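Local coordinates for protein N-acetylglucosamine-6-phosphate deacetylase (Thermotoga maritima, PDB 1O12) that probably removes the acetyl group from N-acetylglucosamine-6-phosphate by hydrolysis, with the help of one divalent metal cation per subunit, at residues M54-V58 with L325-S330; F81-V87 with F306-A310; V311-R315 with E358-V362. One frame throughout, in Å; residues are numbered along the deposited sequence.

Contact 1 (M54-V58 with L325-S330)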
loop_
_atom_site.group_PDB
_atom_site.type_symbol
_atom_site.label_atom_id
_atom_site.label_comp_id
_atom_site.label_asym_id
_atom_site.label_seq_id
_atom_site.Cartn_x
_atom_site.Cartn_y
_atom_site.Cartn_z
HETATM N N MSE A 54 -6.866 -25.063 -16.600
HETATM C CA MSE A 54 -6.411 -24.570 -15.305
HETATM C C MSE A 54 -6.989 -25.426 -14.177
HETATM O O MSE A 54 -7.935 -26.198 -14.392
HETATM C CB MSE A 54 -6.885 -23.129 -15.076
HETATM C CG MSE A 54 -6.632 -22.139 -16.196
HETATM SE SE MSE A 54 -7.324 -20.334 -15.717
HETATM C CE MSE A 54 -6.067 -19.985 -14.228
ATOM N N PRO A 55 -6.429 -25.294 -12.960
ATOM C CA PRO A 55 -6.928 -26.060 -11.806
ATOM C C PRO A 55 -8.365 -25.585 -11.551
ATOM O O PRO A 55 -8.672 -24.426 -11.797
ATOM C CB PRO A 55 -5.985 -25.643 -10.674
ATOM C CG PRO A 55 -4.715 -25.330 -11.411
ATOM C CD PRO A 55 -5.210 -24.549 -12.609
ATOM N N GLY A 56 -9.241 -26.478 -11.097
ATOM C CA GLY A 56 -10.614 -26.086 -10.834
ATOM C C GLY A 56 -10.656 -24.905 -9.863
ATOM O O GLY A 56 -9.987 -24.920 -8.842
ATOM N N PHE A 57 -11.429 -23.878 -10.198
ATOM C CA PHE A 57 -11.549 -22.696 -9.358
ATOM C C PHE A 57 -12.095 -23.083 -7.992
ATOM O O PHE A 57 -12.791 -24.095 -7.856
ATOM C CB PHE A 57 -12.481 -21.675 -10.004
ATOM C CG PHE A 57 -11.991 -21.171 -11.336
ATOM C CD1 PHE A 57 -12.894 -20.741 -12.310
ATOM C CD2 PHE A 57 -10.622 -21.125 -11.619
ATOM C CE1 PHE A 57 -12.442 -20.275 -13.542
ATOM C CE2 PHE A 57 -10.158 -20.662 -12.848
ATOM C CZ PHE A 57 -11.063 -20.238 -13.807
ATOM N N VAL A 58 -11.763 -22.256 -7.000
ATOM C CA VAL A 58 -12.168 -22.432 -5.628
ATOM C C VAL A 58 -12.789 -21.131 -5.094
ATOM O O VAL A 58 -12.131 -20.077 -5.097
ATOM C CB VAL A 58 -10.941 -22.815 -4.757
ATOM C CG1 VAL A 58 -11.384 -22.968 -3.301
ATOM C CG2 VAL A 58 -10.276 -24.123 -5.301
ATOM N N LEU A 325 -3.121 -16.034 -12.319
ATOM C CA LEU A 325 -4.558 -16.144 -12.168
ATOM C C LEU A 325 -4.898 -17.481 -11.541
ATOM O O LEU A 325 -5.926 -17.606 -10.888
ATOM C CB LEU A 325 -5.266 -16.060 -13.508
ATOM C CG LEU A 325 -5.743 -14.705 -14.017
ATOM C CD1 LEU A 325 -6.439 -14.931 -15.375
ATOM C CD2 LEU A 325 -6.680 -14.057 -13.014
ATOM N N ALA A 326 -4.047 -18.479 -11.750
ATOM C CA ALA A 326 -4.282 -19.778 -11.149
ATOM C C ALA A 326 -4.080 -19.699 -9.632
ATOM O O ALA A 326 -4.740 -20.414 -8.859
ATOM C CB ALA A 326 -3.338 -20.816 -11.734
ATOM N N LYS A 327 -3.174 -18.831 -9.195
ATOM C CA LYS A 327 -2.917 -18.737 -7.769
ATOM C C LYS A 327 -4.077 -18.059 -7.077
ATOM O O LYS A 327 -4.562 -18.539 -6.059
ATOM C CB LYS A 327 -1.637 -17.976 -7.513
ATOM C CG LYS A 327 -0.420 -18.635 -8.104
ATOM C CD LYS A 327 0.810 -17.814 -7.749
ATOM C CE LYS A 327 2.083 -18.533 -8.094
ATOM N NZ LYS A 327 3.230 -17.808 -7.475
ATOM N N VAL A 328 -4.537 -16.957 -7.665
ATOM C CA VAL A 328 -5.635 -16.215 -7.093
ATOM C C VAL A 328 -6.990 -16.884 -7.258
ATOM O O VAL A 328 -7.892 -16.646 -6.460
ATOM C CB VAL A 328 -5.707 -14.772 -7.667
ATOM C CG1 VAL A 328 -4.365 -14.084 -7.465
ATOM C CG2 VAL A 328 -6.124 -14.769 -9.158
ATOM N N SER A 329 -7.138 -17.731 -8.272
ATOM C CA SER A 329 -8.423 -18.383 -8.473
ATOM C C SER A 329 -8.539 -19.761 -7.833
ATOM O O SER A 329 -9.644 -20.263 -7.693
ATOM C CB SER A 329 -8.786 -18.473 -9.955
ATOM O OG SER A 329 -7.873 -19.302 -10.638
ATOM N N SER A 330 -7.434 -20.386 -7.450
ATOM C CA SER A 330 -7.555 -21.694 -6.795
ATOM C C SER A 330 -6.405 -22.099 -5.871
ATOM O O SER A 330 -6.634 -22.456 -4.726
ATOM C CB SER A 330 -7.788 -22.821 -7.830
ATOM O OG SER A 330 -6.579 -23.229 -8.471
HETATM O O HOH W 1 -6.814 -22.119 -11.119
#

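Contact 2 (F81-V87 with F306-A310)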
loop_
_atom_site.group_PDB
_atom_site.type_symbol
_atom_site.label_atom_id
_atom_site.label_comp_id
_atom_site.label_asym_id
_atom_site.label_seq_id
_atom_site.Cartn_x
_atom_site.Cartn_y
_atom_site.Cartn_z
ATOM N N PHE A 81 -24.783 -25.166 -10.401
ATOM C CA PHE A 81 -24.510 -23.963 -11.176
ATOM C C PHE A 81 -23.020 -23.637 -11.234
ATOM O O PHE A 81 -22.480 -23.330 -12.301
ATOM C CB PHE A 81 -25.242 -22.756 -10.606
ATOM C CG PHE A 81 -24.992 -21.507 -11.379
ATOM C CD1 PHE A 81 -25.498 -21.366 -12.673
ATOM C CD2 PHE A 81 -24.175 -20.503 -10.864
ATOM C CE1 PHE A 81 -25.187 -20.236 -13.461
ATOM C CE2 PHE A 81 -23.856 -19.372 -11.645
ATOM C CZ PHE A 81 -24.365 -19.244 -12.947
ATOM N N LEU A 82 -22.368 -23.697 -10.070
ATOM C CA LEU A 82 -20.946 -23.389 -9.956
ATOM C C LEU A 82 -20.034 -24.113 -10.945
ATOM O O LEU A 82 -18.983 -23.575 -11.337
ATOM C CB LEU A 82 -20.480 -23.628 -8.521
ATOM C CG LEU A 82 -21.124 -22.604 -7.588
ATOM C CD1 LEU A 82 -20.484 -22.690 -6.231
ATOM C CD2 LEU A 82 -20.967 -21.201 -8.155
ATOM N N TYR A 83 -20.431 -25.313 -11.357
ATOM C CA TYR A 83 -19.637 -26.066 -12.309
ATOM C C TYR A 83 -19.564 -25.292 -13.617
ATOM O O TYR A 83 -18.561 -25.354 -14.329
ATOM C CB TYR A 83 -20.231 -27.461 -12.529
ATOM C CG TYR A 83 -19.950 -28.410 -11.373
ATOM C CD1 TYR A 83 -18.669 -28.493 -10.809
ATOM C CD2 TYR A 83 -20.957 -29.231 -10.834
ATOM C CE1 TYR A 83 -18.403 -29.354 -9.746
ATOM C CE2 TYR A 83 -20.694 -30.103 -9.770
ATOM C CZ TYR A 83 -19.423 -30.149 -9.236
ATOM O OH TYR A 83 -19.154 -30.959 -8.181
ATOM N N SER A 84 -20.619 -24.544 -13.926
ATOM C CA SER A 84 -20.653 -23.738 -15.151
ATOM C C SER A 84 -19.761 -22.510 -15.025
ATOM O O SER A 84 -19.654 -21.731 -15.959
ATOM C CB SER A 84 -22.061 -23.257 -15.455
ATOM O OG SER A 84 -22.474 -22.286 -14.516
ATOM N N GLN A 85 -19.147 -22.323 -13.863
ATOM C CA GLN A 85 -18.245 -21.204 -13.660
ATOM C C GLN A 85 -16.847 -21.771 -13.451
ATOM O O GLN A 85 -15.905 -21.042 -13.131
ATOM C CB GLN A 85 -18.684 -20.376 -12.447
ATOM C CG GLN A 85 -19.974 -19.648 -12.665
ATOM C CD GLN A 85 -19.908 -18.734 -13.865
ATOM O OE1 GLN A 85 -19.016 -17.918 -13.967
ATOM N NE2 GLN A 85 -20.855 -18.874 -14.786
ATOM N N GLY A 86 -16.731 -23.088 -13.638
ATOM C CA GLY A 86 -15.459 -23.770 -13.484
ATOM C C GLY A 86 -15.065 -24.026 -12.039
ATOM O O GLY A 86 -13.961 -24.506 -11.785
ATOM N N VAL A 87 -15.960 -23.705 -11.098
ATOM C CA VAL A 87 -15.719 -23.894 -9.666
ATOM C C VAL A 87 -15.909 -25.349 -9.242
ATOM O O VAL A 87 -16.992 -25.909 -9.376
ATOM C CB VAL A 87 -16.678 -23.036 -8.809
ATOM C CG1 VAL A 87 -16.446 -23.337 -7.331
ATOM C CG2 VAL A 87 -16.460 -21.518 -9.097
ATOM N N PHE A 306 -20.172 -13.501 -11.024
ATOM C CA PHE A 306 -19.992 -14.938 -11.270
ATOM C C PHE A 306 -18.494 -15.191 -11.137
ATOM O O PHE A 306 -17.695 -14.354 -11.547
ATOM C CB PHE A 306 -20.447 -15.353 -12.675
ATOM C CG PHE A 306 -21.942 -15.457 -12.839
ATOM C CD1 PHE A 306 -22.785 -15.537 -11.739
ATOM C CD2 PHE A 306 -22.514 -15.507 -14.118
ATOM C CE1 PHE A 306 -24.164 -15.663 -11.902
ATOM C CE2 PHE A 306 -23.901 -15.633 -14.281
ATOM C CZ PHE A 306 -24.716 -15.711 -13.175
ATOM N N PHE A 307 -18.099 -16.327 -10.572
ATOM C CA PHE A 307 -16.681 -16.563 -10.395
ATOM C C PHE A 307 -15.934 -16.358 -11.697
ATOM O O PHE A 307 -14.884 -15.708 -11.741
ATOM C CB PHE A 307 -16.399 -17.953 -9.862
ATOM C CG PHE A 307 -15.044 -18.064 -9.232
ATOM C CD1 PHE A 307 -13.918 -18.303 -10.013
ATOM C CD2 PHE A 307 -14.883 -17.826 -7.868
ATOM C CE1 PHE A 307 -12.651 -18.293 -9.438
ATOM C CE2 PHE A 307 -13.632 -17.813 -7.275
ATOM C CZ PHE A 307 -12.508 -18.045 -8.056
ATOM N N SER A 308 -16.481 -16.916 -12.763
ATOM C CA SER A 308 -15.875 -16.792 -14.086
ATOM C C SER A 308 -15.569 -15.335 -14.468
ATOM O O SER A 308 -14.531 -15.053 -15.081
ATOM C CB SER A 308 -16.803 -17.399 -15.129
ATOM O OG SER A 308 -16.151 -17.476 -16.364
ATOM N N GLN A 309 -16.472 -14.421 -14.114
ATOM C CA GLN A 309 -16.296 -13.013 -14.430
ATOM C C GLN A 309 -15.204 -12.441 -13.544
ATOM O O GLN A 309 -14.446 -11.580 -13.966
ATOM C CB GLN A 309 -17.604 -12.245 -14.222
ATOM C CG GLN A 309 -17.600 -10.836 -14.843
ATOM C CD GLN A 309 -17.266 -10.866 -16.334
ATOM O OE1 GLN A 309 -17.951 -11.519 -17.118
ATOM N NE2 GLN A 309 -16.204 -10.160 -16.725
ATOM N N ALA A 310 -15.126 -12.946 -12.319
ATOM C CA ALA A 310 -14.118 -12.522 -11.369
ATOM C C ALA A 310 -12.739 -12.734 -11.978
ATOM O O ALA A 310 -11.888 -11.852 -11.916
ATOM C CB ALA A 310 -14.241 -13.310 -10.102
#

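Contact 3 (V311-R315 with E358-V362)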
loop_
_atom_site.group_PDB
_atom_site.type_symbol
_atom_site.label_atom_id
_atom_site.label_comp_id
_atom_site.label_asym_id
_atom_site.label_seq_id
_atom_site.Cartn_x
_atom_site.Cartn_y
_atom_site.Cartn_z
ATOM N N VAL A 311 -12.520 -13.896 -12.578
ATOM C CA VAL A 311 -11.231 -14.200 -13.174
ATOM C C VAL A 311 -10.904 -13.272 -14.343
ATOM O O VAL A 311 -9.775 -12.738 -14.441
ATOM C CB VAL A 311 -11.179 -15.674 -13.637
ATOM C CG1 VAL A 311 -9.858 -15.973 -14.349
ATOM C CG2 VAL A 311 -11.331 -16.577 -12.425
ATOM N N LYS A 312 -11.891 -13.059 -15.210
ATOM C CA LYS A 312 -11.671 -12.206 -16.360
ATOM C C LYS A 312 -11.350 -10.803 -15.875
ATOM O O LYS A 312 -10.400 -10.172 -16.363
ATOM C CB LYS A 312 -12.904 -12.158 -17.259
ATOM C CG LYS A 312 -13.232 -13.452 -17.997
ATOM C CD LYS A 312 -14.170 -13.180 -19.178
ATOM C CE LYS A 312 -14.961 -14.410 -19.610
ATOM N NZ LYS A 312 -16.069 -14.768 -18.639
ATOM N N ASN A 313 -12.135 -10.327 -14.906
ATOM C CA ASN A 313 -11.958 -8.982 -14.395
ATOM C C ASN A 313 -10.573 -8.804 -13.849
ATOM O O ASN A 313 -9.852 -7.890 -14.258
ATOM C CB ASN A 313 -12.985 -8.632 -13.290
ATOM C CG ASN A 313 -14.378 -8.325 -13.838
ATOM O OD1 ASN A 313 -14.556 -8.044 -15.022
ATOM N ND2 ASN A 313 -15.370 -8.366 -12.966
ATOM N N PHE A 314 -10.191 -9.687 -12.931
ATOM C CA PHE A 314 -8.887 -9.608 -12.306
ATOM C C PHE A 314 -7.806 -9.562 -13.341
ATOM O O PHE A 314 -6.889 -8.749 -13.256
ATOM C CB PHE A 314 -8.631 -10.796 -11.394
ATOM C CG PHE A 314 -7.382 -10.650 -10.596
ATOM C CD1 PHE A 314 -6.166 -11.125 -11.088
ATOM C CD2 PHE A 314 -7.412 -9.982 -9.367
ATOM C CE1 PHE A 314 -4.984 -10.947 -10.366
ATOM C CE2 PHE A 314 -6.254 -9.790 -8.631
ATOM C CZ PHE A 314 -5.032 -10.276 -9.130
ATOM N N ARG A 315 -7.915 -10.452 -14.320
ATOM C CA ARG A 315 -6.945 -10.512 -15.388
ATOM C C ARG A 315 -6.863 -9.196 -16.157
ATOM O O ARG A 315 -5.782 -8.762 -16.536
ATOM C CB ARG A 315 -7.296 -11.623 -16.362
ATOM C CG ARG A 315 -6.271 -11.745 -17.470
ATOM C CD ARG A 315 -6.856 -12.405 -18.680
ATOM N NE ARG A 315 -5.817 -13.053 -19.458
ATOM C CZ ARG A 315 -6.002 -13.625 -20.644
ATOM N NH1 ARG A 315 -7.208 -13.626 -21.196
ATOM N NH2 ARG A 315 -4.978 -14.211 -21.276
ATOM N N GLU A 358 -9.561 -18.926 -25.158
ATOM C CA GLU A 358 -8.511 -17.941 -24.880
ATOM C C GLU A 358 -8.979 -16.689 -24.170
ATOM O O GLU A 358 -8.177 -16.002 -23.532
ATOM C CB GLU A 358 -7.744 -17.565 -26.155
ATOM C CG GLU A 358 -8.576 -16.963 -27.268
ATOM C CD GLU A 358 -7.702 -16.370 -28.371
ATOM O OE1 GLU A 358 -7.174 -15.232 -28.192
ATOM O OE2 GLU A 358 -7.531 -17.060 -29.411
ATOM N N ASP A 359 -10.266 -16.383 -24.285
ATOM C CA ASP A 359 -10.826 -15.234 -23.591
ATOM C C ASP A 359 -11.228 -15.597 -22.171
ATOM O O ASP A 359 -11.843 -14.795 -21.468
ATOM C CB ASP A 359 -12.052 -14.699 -24.321
ATOM C CG ASP A 359 -11.683 -13.871 -25.535
ATOM O OD1 ASP A 359 -10.936 -12.859 -25.365
ATOM O OD2 ASP A 359 -12.145 -14.242 -26.647
ATOM N N LEU A 360 -10.900 -16.824 -21.766
ATOM C CA LEU A 360 -11.211 -17.326 -20.434
ATOM C C LEU A 360 -12.694 -17.607 -20.183
ATOM O O LEU A 360 -13.200 -17.460 -19.063
ATOM C CB LEU A 360 -10.622 -16.379 -19.373
ATOM C CG LEU A 360 -9.263 -16.828 -18.810
ATOM C CD1 LEU A 360 -8.477 -17.613 -19.854
ATOM C CD2 LEU A 360 -8.476 -15.645 -18.333
ATOM N N ASN A 361 -13.407 -17.985 -21.242
ATOM C CA ASN A 361 -14.804 -18.368 -21.088
ATOM C C ASN A 361 -14.740 -19.854 -20.757
ATOM O O ASN A 361 -13.986 -20.607 -21.388
ATOM C CB ASN A 361 -15.581 -18.164 -22.377
ATOM C CG ASN A 361 -15.916 -16.707 -22.629
ATOM O OD1 ASN A 361 -16.407 -16.008 -21.731
ATOM N ND2 ASN A 361 -15.669 -16.238 -23.855
ATOM N N VAL A 362 -15.489 -20.269 -19.742
ATOM C CA VAL A 362 -15.487 -21.674 -19.358
ATOM C C VAL A 362 -16.174 -22.502 -20.419
ATOM O O VAL A 362 -17.265 -22.143 -20.895
ATOM C CB VAL A 362 -16.239 -21.935 -18.054
ATOM C CG1 VAL A 362 -16.188 -23.417 -17.751
ATOM C CG2 VAL A 362 -15.635 -21.105 -16.905
#

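Contact 1 (M54-V58 with L325-S330)
Ser-329 faces Phe-57 across this contact with both atoms of its side chain. Its CB packs 3.6 Å from Phe-57 CD2, and from there OG, set between the backbone N and the carbonyl carbon (chi1 65°), turns back to its own helix and donates to Leu-325 O at 2.6 Å. That carbonyl is gripped twice, since Ser-329 N reaches it from the other face of its plane. Ser-329 OG also accepts a hydrogen bond from a water that donates to Pro-55 O as well, at 3.0 Å; the same water bonds to Ser-330 OG and lies in the plane of the Phe-57 ring, at its edge. One molecule thus ties strand to helix and serves polar atoms in a buried place. Directly, the backbones are joined by Val-58 N, which donates to Ser-329 O over 3.0 Å, nearly straight at 163°. Farther up the strand, selenomethionine Met-54 bends at chi3 (66°) and lays its CE 3.5 Å from Ala-326 N and 3.8 Å from Ala-326 CB. Ser-330 CB fills in on the other side of the water, 3.8 Å from Val-58 CG2. The strand 52-59 carrying these residues runs antiparallel to strand 353-356 and parallel to strand 87-93, helix 322-336 packs against it, and Phe-57 also meets Phe-307 and Val-311 of helix 307-318.

Contact 2 (F81-V87 with F306-A310)
Phe-81 sets its CZ over one face of the Phe-306 ring, just where helix 75-83 closes in a Schellman motif with Gly-86 as its C-prime residue, in a domain of the TIM-barrel amidohydrolase type. The ring centroids are 5.0 Å apart and the planes stand at 57°, and CZ comes within 3.6 Å of Phe-306 CZ. Having CG opposite its backbone N (chi1 -180°) carries the Phe-81 ring out from the helix to that meeting. Beside it, the Gln-85 amide slants across Phe-306, its plane 44° from the ring and its NE2 3.8 Å from Phe-306 CD2. Its OE1 points at the first turn of helix 307-318, where Ser-308 N would donate to it, but the place of OE1 is uncertain, so that bond is doubtful. One residue past the Schellman glycine, Val-87 CG2 packs 3.6 Å from Phe-307 CB. An alanine in place of Phe-306 would probably uncover the end of the Phe-81 ring and leave the Gln-85 amide more room to turn. Farther out, Val-65 touches both Phe-81 and Phe-306, and the Phe-307 side chain lies about 10 Å from that of Asp-267, the predicted proton donor/acceptor. What places Gln-85 and Val-87 is the helix end itself: Gly-86, with positive phi, lets the chain reverse, and Leu-82 O accepts from Gln-85 N at 2.8 Å and Val-87 N at 3.0 Å, from opposite faces of its plane.

Contact 3 (V311-R315 with E358-V362)
Glu-358 O is met by Arg-315 NH1 in the one hydrogen bond that joins these segments, a weak one of 3.5 Å with an angle of 151° at the hydrogen. The carbonyl oxygen lies at the edge of the guanidinium, near its plane, while Leu-360 covers one face of the same group: Leu-360 CD2 comes to 3.7 Å of NH1 and 3.6 Å of Arg-315 CD. The arginine gets there because its chain runs extended from CG to NE, with CG trans to the backbone N (chi1 -178°), which brings CD and the guanidinium across the tip of the leucine at a slant. Leu-360 CD2 also touches Val-311 CG1 at 4.2 Å. On the other flank Lys-312 reaches over the loop backbone. Its CD meets Asp-359 O at 3.6 Å, then the chain bends at chi4 and CE comes 3.0 Å from Asn-361 OD1, crossing that side chain at about a right angle. NZ, 3.3 Å from Asn-361 OD1, is badly angled for a hydrogen bond; Asn-361 is held instead through ND2 by Asp-357. Asp-359 OD1, 5.6 Å from Arg-315 NH1, may add a weak long-range attraction. The loop leads from strand 353-356 to strand 362-367 and lies against helix 307-318, and Leu-325 of helix 322-336 packs into the same seam, touching Leu-360, Val-311 and Arg-315.

Contact 1 is buried throughout, contact 2 partly buried, and contact 3 runs out to exposed residues, and the chemistry follows: a backbone bond, serine hydroxyls and a shared water in the first, aromatic and aliphatic packing in the second, long charged side chains beside loop carbonyls in the third. Contacts 2 and 3 use successive parts of helix 307-318, whereas contact 1 uses the next helix in the chain, 322-336. They touch one another: Phe-57 N of contact 1 lies 3.1 Å from Gly-86 O of contact 2, probably hydrogen-bonded; Leu-325 packs on Phe-314; and Val-362 CG2 of contact 3 is 3.7 Å from Ser-308 OG.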